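Local coordinates for Poly(A) RNA polymerase protein 2 (Saccharomyces cerevisiae, PDB 3NYB), which adds adenosines to RNA 3' ends as the poly(A) polymerase subunit of the TRAMP RNA surveillance complex, in which it pairs with the zinc-knuckle protein Air2p, at residues 22-27 with 313-318; 80-85 with 135-140; 234-239 with 263-268. The protein carries 1 engineered substitution. All blocks are in the same frame, centred on the assembly; numbering follows the deposited sequence.

Interaction 1. Residues 22-27 with 313-318; sequences TFEIKD and GKSILG
Near the C-terminal end of the chain, the loop after helix 308-311 turns to face helix 17-31, and within 22-27 Glu-24 is the polar side chain that bridges the gap. Its CG stands anti to the backbone N (chi1 -162°) and the chain runs straight on, which carries the carboxylate to Ser-315, Ile-316 and Leu-317. Ser-315 meets it with its side chain: OG, also anti to its own backbone N, donates to Glu-24 OE2 at 2.5 Å along the syn lone pair. The same Ser-315 OG accepts from Gly-318 N at 2.8 Å, an ST motif that ties the hydroxyl to the turn it begins. At Ile-316 the main chain takes over, its N giving a 2.8 Å bond to the syn side of Glu-24 OE1. The Ile-316 side chain turns instead to Ile-17, Trp-20 and Leu-21 of helix 17-31 and to Leu-303 of helix 282-304. Leu-317 N follows at 3.1 Å from Glu-24 OE1, nearly straight at the hydrogen (168°) but arriving from above the carboxylate plane. The Leu-317 side chain slides past the Glu-24 chain in the opposite direction; its CD1 lies 3.8 Å from Ile-25 CA and 4.1 Å from Ile-25 CG1, crossing that branch at about a right angle. Ile-25 leans on Leu-214 and Leu-218 of helix 214-228, so the contact sews residues near the two ends of the chain into the helical central domain. Trp-5 NE1 supplies a further hydrogen bond to Glu-24 OE2. With two donors on each oxygen and apolar side chains beside it, the buried carboxylate is well satisfied without a basic partner in the two segments, which is consistent with an ionised Glu-24.

Interaction 2. Residues 80-85 with 135-140; sequences DCVVTS and AVSFER. Engineered in segment 135-140: Ala-135 (natural residue Asp).
Three backbone hydrogen bonds join 80-85 to 135-140 in parallel register, pairing Asp-80 with Ala-135, Cys-81 with Val-136 and Val-82 with Ser-137. Cys-81 N donates to Ala-135 O at 2.8 Å, almost straight (170°), and Ser-137 N returns a 3.0 Å bond to Cys-81 O. Val-83 N closes the series on Ser-137 O at 2.9 Å, lying in the carbonyl plane. CA-H...O contacts run between them, Val-82 CA also facing Ser-137 O. The Ser-137 hydroxyl, in the crowded position between N and carbonyl carbon (chi1 68°), folds forward to donate to Glu-139 O at 2.8 Å from above the carbonyl plane, where the chain leaves the strand. Strands 79-83 and 132-137 are both inner strands of the mixed five-stranded sheet of the nucleotidyltransferase palm, 132-137 the middle one, with strands 62-65 and 121-127 flanking the pair. Asp-80 and Ala-135, an engineered residue that is Asp in nature, share one face; in this family, acidic side chains on these palm strands probably hold the catalytic metal ions. Apolar packing occupies both faces. Beside Cys-81 and Val-136, Val-83 CG2 meets Val-136 CG1 at 3.6 Å in an oblique crossing, and Val-83 CB rests 3.6 Å from Phe-138 CD1, the two side chains lying side by side and pointing the same way. Leu-96 and Asn-95 of helix 92-105 also touch the Phe-138 side chain. On the Asp-80 face, Val-82 CG2 sits 3.9 Å above the centre of the Arg-140 guanidinium plane, with the extended arginine chain crossing the valine at about a right angle. Val-82 CG1 lies against the backbone of Glu-139 and Arg-140.

Interaction 3. Residues 234-239 with 263-268; sequences VALGSS and LAIQDP
Two main-chain hydrogen bonds anchor Leu-236 between the residues either side of Ile-265: Gln-266 N donates to Leu-236 O at 2.7 Å, nearly along the C=O axis, and Leu-236 N donates to Ala-264 O at 2.9 Å, in the carbonyl plane. This is a single parallel beta bridge, the touching parts running 31° apart, and it adds segment 263-268 beside strand 234-238, whose other edge pairs with strand 243-247 in a two-stranded hairpin of the Cid1-family region. A water extends the link beyond the bridge, lying 2.8 Å from Val-234 O and accepting from Ala-264 N at 2.8 Å. Ala-235 CA and Ile-265 CA make CA-H...O contacts with Ala-264 O and Leu-236 O. Toward helix 186-198, Leu-236 CB packs on Ile-265 CG1 at 4.0 Å, and both side chains reach Cys-191 of that helix; Leu-236 CD1 reaches Leu-263 CD2 more loosely. Away from the helix, the methyls Ala-235 CB and Ala-264 CB meet at 4.0 Å. Val-234 packs on Tyr-50 of the Air2 chain, so the hairpin also borders the partner protein. Gln-266 extends its chain over Gly-237, its amide held by a hydrogen bond from NE2 to Glu-271 O, so that Gln-266 CB lies 4.0 Å and Gln-266 OE1 4.2 Å from Gly-237 CA.

Overall arrangement
The three contacts are separate, with no two touching. Interaction 2 lies in the palm sheet, where the active site of this family probably lies, whereas interactions 1 and 3 belong to the helical part that faces it. Interactions 1 and 2 lie on opposite sides of the chain's centre, their centres about 37 Å apart. Interaction 3 is nearer the palm, its nearest atoms about 12 Å from interaction 2 and about 20 Å from interaction 1. Along the sequence, interaction 1 joins residues near the two ends of the chain and so encloses both others, which follow one another. Of the three, only interaction 3 is touched by Air2.

Interaction 1. Residues 22-27 with 313-318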
loop_
_atom_site.group_PDB
_atom_site.type_symbol
_atom_site.label_atom_id
_atom_site.label_comp_id
_atom_site.label_asym_id
_atom_site.label_seq_id
_atom_site.Cartn_x
_atom_site.Cartn_y
_atom_site.Cartn_z
ATOM N N THR A 22 -15.541 7.095 3.140
ATOM C CA THR A 22 -15.301 6.977 1.718
ATOM C C THR A 22 -15.021 8.340 1.085
ATOM O O THR A 22 -14.049 8.509 0.355
ATOM C CB THR A 22 -16.504 6.325 1.051
ATOM O OG1 THR A 22 -16.534 4.937 1.412
ATOM C CG2 THR A 22 -16.430 6.468 -0.465
ATOM N N PHE A 23 -15.870 9.312 1.389
ATOM C CA PHE A 23 -15.710 10.666 0.888
ATOM C C PHE A 23 -14.413 11.322 1.364
ATOM O O PHE A 23 -13.760 12.040 0.604
ATOM C CB PHE A 23 -16.908 11.529 1.288
ATOM C CG PHE A 23 -18.203 11.075 0.694
ATOM C CD1 PHE A 23 -18.226 10.401 -0.517
ATOM C CD2 PHE A 23 -19.403 11.345 1.329
ATOM C CE1 PHE A 23 -19.427 9.984 -1.076
ATOM C CE2 PHE A 23 -20.607 10.937 0.775
ATOM C CZ PHE A 23 -20.619 10.255 -0.428
ATOM N N GLU A 24 -14.039 11.083 2.617
ATOM C CA GLU A 24 -12.810 11.672 3.127
ATOM C C GLU A 24 -11.595 11.049 2.455
ATOM O O GLU A 24 -10.609 11.732 2.200
ATOM C CB GLU A 24 -12.690 11.567 4.654
ATOM C CG GLU A 24 -11.662 12.556 5.195
ATOM C CD GLU A 24 -11.298 12.349 6.651
ATOM O OE1 GLU A 24 -12.028 11.633 7.369
ATOM O OE2 GLU A 24 -10.267 12.921 7.073
ATOM N N ILE A 25 -11.664 9.754 2.159
ATOM C CA ILE A 25 -10.569 9.116 1.433
ATOM C C ILE A 25 -10.336 9.830 0.097
ATOM O O ILE A 25 -9.205 10.197 -0.208
ATOM C CB ILE A 25 -10.792 7.600 1.232
ATOM C CG1 ILE A 25 -10.935 6.902 2.590
ATOM C CG2 ILE A 25 -9.632 6.974 0.464
ATOM C CD1 ILE A 25 -11.000 5.399 2.501
ATOM N N LYS A 26 -11.408 10.039 -0.671
ATOM C CA LYS A 26 -11.339 10.743 -1.945
ATOM C C LYS A 26 -10.826 12.177 -1.796
ATOM O O LYS A 26 -10.180 12.723 -2.697
ATOM C CB LYS A 26 -12.706 10.768 -2.628
ATOM C CG LYS A 26 -13.124 9.452 -3.265
ATOM C CD LYS A 26 -14.468 9.593 -3.958
ATOM C CE LYS A 26 -15.327 8.325 -3.805
ATOM N NZ LYS A 26 -15.356 7.457 -5.013
ATOM N N ASP A 27 -11.113 12.798 -0.661
ATOM C CA ASP A 27 -10.669 14.172 -0.457
ATOM C C ASP A 27 -9.160 14.221 -0.286
ATOM O O ASP A 27 -8.469 14.998 -0.956
ATOM C CB ASP A 27 -11.383 14.792 0.734
ATOM C CG ASP A 27 -12.860 15.015 0.461
ATOM O OD1 ASP A 27 -13.228 15.058 -0.738
ATOM O OD2 ASP A 27 -13.642 15.151 1.434
ATOM N N GLY A 313 -16.906 19.558 11.121
ATOM C CA GLY A 313 -15.492 19.753 10.855
ATOM C C GLY A 313 -14.559 18.685 11.395
ATOM O O GLY A 313 -13.383 18.959 11.632
ATOM N N LYS A 314 -15.065 17.470 11.591
ATOM C CA LYS A 314 -14.234 16.408 12.140
ATOM C C LYS A 314 -13.641 15.538 11.050
ATOM O O LYS A 314 -14.093 15.563 9.914
ATOM C CB LYS A 314 -14.992 15.557 13.162
ATOM C CG LYS A 314 -15.206 16.260 14.483
ATOM C CD LYS A 314 -14.006 17.123 14.840
ATOM C CE LYS A 314 -14.309 18.004 16.043
ATOM N NZ LYS A 314 -14.728 17.175 17.202
ATOM N N SER A 315 -12.612 14.780 11.414
ATOM C CA SER A 315 -11.890 13.957 10.467
ATOM C C SER A 315 -11.729 12.550 10.995
ATOM O O SER A 315 -11.248 12.350 12.108
ATOM C CB SER A 315 -10.511 14.544 10.202
ATOM O OG SER A 315 -9.752 13.642 9.430
ATOM N N ILE A 316 -12.130 11.575 10.186
ATOM C CA ILE A 316 -11.985 10.170 10.545
ATOM C C ILE A 316 -10.545 9.709 10.317
ATOM O O ILE A 316 -9.922 9.143 11.221
ATOM C CB ILE A 316 -12.913 9.277 9.712
ATOM C CG1 ILE A 316 -14.376 9.568 10.011
ATOM C CG2 ILE A 316 -12.626 7.821 9.982
ATOM C CD1 ILE A 316 -15.323 8.839 9.077
ATOM N N LEU A 317 -10.038 9.958 9.107
ATOM C CA LEU A 317 -8.684 9.571 8.716
ATOM C C LEU A 317 -7.611 10.289 9.531
ATOM O O LEU A 317 -6.579 9.704 9.856
ATOM C CB LEU A 317 -8.438 9.850 7.232
ATOM C CG LEU A 317 -9.137 9.053 6.154
ATOM C CD1 LEU A 317 -8.821 9.646 4.781
ATOM C CD2 LEU A 317 -8.682 7.617 6.225
ATOM N N GLY A 318 -7.865 11.550 9.855
ATOM C CA GLY A 318 -6.845 12.449 10.373
ATOM C C GLY A 318 -5.846 11.881 11.369
ATOM O O GLY A 318 -4.645 12.122 11.242
#

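Interaction 2. Residues 80-85 with 135-140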
loop_
_atom_site.group_PDB
_atom_site.type_symbol
_atom_site.label_atom_id
_atom_site.label_comp_id
_atom_site.label_asym_id
_atom_site.label_seq_id
_atom_site.Cartn_x
_atom_site.Cartn_y
_atom_site.Cartn_z
ATOM N N ASP A 80 11.905 8.327 -8.932
ATOM C CA ASP A 80 12.947 7.427 -9.410
ATOM C C ASP A 80 13.221 7.584 -10.899
ATOM O O ASP A 80 12.298 7.563 -11.715
ATOM C CB ASP A 80 12.556 5.978 -9.108
ATOM C CG ASP A 80 12.019 5.800 -7.698
ATOM O OD1 ASP A 80 12.801 5.979 -6.737
ATOM O OD2 ASP A 80 10.815 5.487 -7.549
ATOM N N CYS A 81 14.495 7.723 -11.249
ATOM C CA CYS A 81 14.901 7.812 -12.645
ATOM C C CYS A 81 15.947 6.769 -13.006
ATOM O O CYS A 81 16.810 6.449 -12.191
ATOM C CB CYS A 81 15.454 9.200 -12.935
ATOM S SG CYS A 81 14.414 10.496 -12.267
ATOM N N VAL A 82 15.855 6.249 -14.232
ATOM C CA VAL A 82 16.873 5.381 -14.820
ATOM C C VAL A 82 17.663 6.158 -15.860
ATOM O O VAL A 82 17.080 6.896 -16.657
ATOM C CB VAL A 82 16.251 4.219 -15.606
ATOM C CG1 VAL A 82 16.929 2.912 -15.244
ATOM C CG2 VAL A 82 14.757 4.145 -15.381
ATOM N N VAL A 83 18.978 5.968 -15.882
ATOM C CA VAL A 83 19.814 6.526 -16.944
ATOM C C VAL A 83 20.193 5.425 -17.923
ATOM O O VAL A 83 20.554 4.326 -17.494
ATOM C CB VAL A 83 21.083 7.144 -16.381
ATOM C CG1 VAL A 83 21.972 7.629 -17.504
ATOM C CG2 VAL A 83 20.722 8.283 -15.479
ATOM N N THR A 84 20.164 5.743 -19.223
ATOM C CA THR A 84 20.087 4.730 -20.288
ATOM C C THR A 84 21.292 4.410 -21.185
ATOM O O THR A 84 21.220 3.452 -21.958
ATOM C CB THR A 84 18.894 5.008 -21.244
ATOM O OG1 THR A 84 18.831 6.408 -21.550
ATOM C CG2 THR A 84 17.573 4.554 -20.626
ATOM N N SER A 85 22.380 5.165 -21.143
ATOM C CA SER A 85 23.536 4.708 -21.929
ATOM C C SER A 85 24.050 3.401 -21.331
ATOM O O SER A 85 23.815 3.132 -20.156
ATOM C CB SER A 85 24.650 5.756 -21.974
ATOM O OG SER A 85 24.541 6.559 -23.132
ATOM N N ALA A 135 15.998 10.196 -7.052
ATOM C CA ALA A 135 16.851 9.020 -6.938
ATOM C C ALA A 135 17.179 8.447 -8.318
ATOM O O ALA A 135 16.282 8.060 -9.065
ATOM C CB ALA A 135 16.197 7.972 -6.080
ATOM N N VAL A 136 18.469 8.383 -8.637
ATOM C CA VAL A 136 18.922 7.939 -9.949
ATOM C C VAL A 136 19.667 6.619 -9.904
ATOM O O VAL A 136 20.478 6.393 -9.013
ATOM C CB VAL A 136 19.862 8.969 -10.608
ATOM C CG1 VAL A 136 20.494 8.364 -11.838
ATOM C CG2 VAL A 136 19.101 10.235 -10.961
ATOM N N SER A 137 19.400 5.764 -10.890
ATOM C CA SER A 137 20.080 4.490 -11.031
ATOM C C SER A 137 20.167 4.153 -12.521
ATOM O O SER A 137 19.449 4.745 -13.324
ATOM C CB SER A 137 19.277 3.416 -10.316
ATOM O OG SER A 137 18.055 3.199 -10.997
ATOM N N PHE A 138 21.027 3.199 -12.889
ATOM C CA PHE A 138 21.170 2.789 -14.290
ATOM C C PHE A 138 20.355 1.545 -14.600
ATOM O O PHE A 138 20.607 0.856 -15.579
ATOM C CB PHE A 138 22.638 2.547 -14.659
ATOM C CG PHE A 138 23.522 3.748 -14.457
ATOM C CD1 PHE A 138 23.590 4.747 -15.416
ATOM C CD2 PHE A 138 24.287 3.876 -13.311
ATOM C CE1 PHE A 138 24.393 5.852 -15.226
ATOM C CE2 PHE A 138 25.091 4.983 -13.118
ATOM C CZ PHE A 138 25.141 5.971 -14.071
ATOM N N GLU A 139 19.359 1.281 -13.768
ATOM C CA GLU A 139 18.550 0.074 -13.889
ATOM C C GLU A 139 17.262 0.255 -13.085
ATOM O O GLU A 139 17.310 0.654 -11.925
ATOM C CB GLU A 139 19.349 -1.117 -13.357
ATOM C CG GLU A 139 18.711 -2.478 -13.558
ATOM C CD GLU A 139 19.711 -3.613 -13.372
ATOM O OE1 GLU A 139 20.502 -3.873 -14.305
ATOM O OE2 GLU A 139 19.711 -4.243 -12.293
ATOM N N ARG A 140 16.111 -0.015 -13.694
ATOM C CA ARG A 140 14.860 0.054 -12.944
ATOM C C ARG A 140 14.979 -0.832 -11.721
ATOM O O ARG A 140 15.624 -1.873 -11.772
ATOM C CB ARG A 140 13.669 -0.360 -13.804
ATOM C CG ARG A 140 13.406 0.631 -14.907
ATOM C CD ARG A 140 12.082 0.426 -15.629
ATOM N NE ARG A 140 11.900 1.519 -16.580
ATOM C CZ ARG A 140 12.608 1.650 -17.698
ATOM N NH1 ARG A 140 13.534 0.743 -18.021
ATOM N NH2 ARG A 140 12.399 2.681 -18.500
#

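Interaction 3. Residues 234-239 with 263-268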
loop_
_atom_site.group_PDB
_atom_site.type_symbol
_atom_site.label_atom_id
_atom_site.label_comp_id
_atom_site.label_asym_id
_atom_site.label_seq_id
_atom_site.Cartn_x
_atom_site.Cartn_y
_atom_site.Cartn_z
ATOM N N VAL A 234 0.244 -18.962 5.298
ATOM C CA VAL A 234 -0.302 -18.601 3.986
ATOM C C VAL A 234 0.605 -17.686 3.160
ATOM O O VAL A 234 1.171 -16.729 3.680
ATOM C CB VAL A 234 -1.680 -17.930 4.121
ATOM C CG1 VAL A 234 -2.311 -17.731 2.751
ATOM C CG2 VAL A 234 -2.584 -18.755 5.011
ATOM N N ALA A 235 0.722 -17.979 1.867
ATOM C CA ALA A 235 1.528 -17.168 0.952
ATOM C C ALA A 235 0.670 -16.573 -0.159
ATOM O O ALA A 235 -0.470 -16.993 -0.363
ATOM C CB ALA A 235 2.655 -17.999 0.358
ATOM N N LEU A 236 1.217 -15.594 -0.877
ATOM C CA LEU A 236 0.479 -14.946 -1.956
ATOM C C LEU A 236 1.172 -15.123 -3.292
ATOM O O LEU A 236 2.397 -15.028 -3.377
ATOM C CB LEU A 236 0.288 -13.451 -1.681
ATOM C CG LEU A 236 -0.758 -13.042 -0.652
ATOM C CD1 LEU A 236 -0.160 -13.122 0.710
ATOM C CD2 LEU A 236 -1.212 -11.634 -0.933
ATOM N N GLY A 237 0.378 -15.364 -4.333
ATOM C CA GLY A 237 0.888 -15.513 -5.683
ATOM C C GLY A 237 -0.170 -15.186 -6.719
ATOM O O GLY A 237 -1.252 -14.706 -6.379
ATOM N N SER A 238 0.142 -15.446 -7.986
ATOM C CA SER A 238 -0.787 -15.175 -9.078
ATOM C C SER A 238 -0.763 -16.256 -10.151
ATOM O O SER A 238 0.163 -16.328 -10.962
ATOM C CB SER A 238 -0.513 -13.806 -9.709
ATOM O OG SER A 238 -1.346 -12.807 -9.149
ATOM N N SER A 239 -1.793 -17.093 -10.145
ATOM C CA SER A 239 -1.985 -18.081 -11.193
ATOM C C SER A 239 -2.966 -17.535 -12.216
ATOM O O SER A 239 -4.173 -17.548 -11.994
ATOM C CB SER A 239 -2.516 -19.390 -10.612
ATOM O OG SER A 239 -2.882 -20.290 -11.642
ATOM N N LEU A 263 6.219 -12.322 5.928
ATOM C CA LEU A 263 5.386 -12.186 4.746
ATOM C C LEU A 263 6.008 -12.922 3.570
ATOM O O LEU A 263 7.184 -12.737 3.272
ATOM C CB LEU A 263 5.238 -10.714 4.391
ATOM C CG LEU A 263 3.921 -10.260 3.766
ATOM C CD1 LEU A 263 4.154 -9.002 2.938
ATOM C CD2 LEU A 263 3.324 -11.353 2.913
ATOM N N ALA A 264 5.213 -13.753 2.901
ATOM C CA ALA A 264 5.685 -14.493 1.735
ATOM C C ALA A 264 4.829 -14.203 0.518
ATOM O O ALA A 264 3.680 -14.633 0.427
ATOM C CB ALA A 264 5.699 -15.969 2.019
ATOM N N ILE A 265 5.399 -13.458 -0.414
ATOM C CA ILE A 265 4.719 -13.120 -1.647
ATOM C C ILE A 265 5.600 -13.579 -2.797
ATOM O O ILE A 265 6.790 -13.260 -2.842
ATOM C CB ILE A 265 4.458 -11.603 -1.746
ATOM C CG1 ILE A 265 3.440 -11.171 -0.703
ATOM C CG2 ILE A 265 3.950 -11.234 -3.117
ATOM C CD1 ILE A 265 3.306 -9.675 -0.587
ATOM N N GLN A 266 5.011 -14.342 -3.715
ATOM C CA GLN A 266 5.757 -14.944 -4.812
ATOM C C GLN A 266 6.318 -13.907 -5.777
ATOM O O GLN A 266 5.571 -13.107 -6.349
ATOM C CB GLN A 266 4.872 -15.936 -5.566
ATOM C CG GLN A 266 5.639 -16.889 -6.454
ATOM C CD GLN A 266 4.845 -18.132 -6.778
ATOM O OE1 GLN A 266 3.736 -18.052 -7.316
ATOM N NE2 GLN A 266 5.408 -19.296 -6.453
ATOM N N ASP A 267 7.637 -13.929 -5.955
ATOM C CA ASP A 267 8.308 -13.000 -6.860
ATOM C C ASP A 267 7.832 -13.229 -8.290
ATOM O O ASP A 267 7.993 -14.321 -8.828
ATOM C CB ASP A 267 9.825 -13.176 -6.769
ATOM C CG ASP A 267 10.587 -12.053 -7.444
ATOM O OD1 ASP A 267 9.956 -11.265 -8.184
ATOM O OD2 ASP A 267 11.820 -11.958 -7.231
ATOM N N PRO A 268 7.240 -12.196 -8.912
ATOM C CA PRO A 268 6.665 -12.337 -10.255
ATOM C C PRO A 268 7.678 -12.710 -11.324
ATOM O O PRO A 268 7.287 -13.222 -12.364
ATOM C CB PRO A 268 6.123 -10.940 -10.552
ATOM C CG PRO A 268 5.901 -10.332 -9.247
ATOM C CD PRO A 268 6.985 -10.860 -8.354
HETATM O O HOH W 1 3.171 -14.933 4.329
#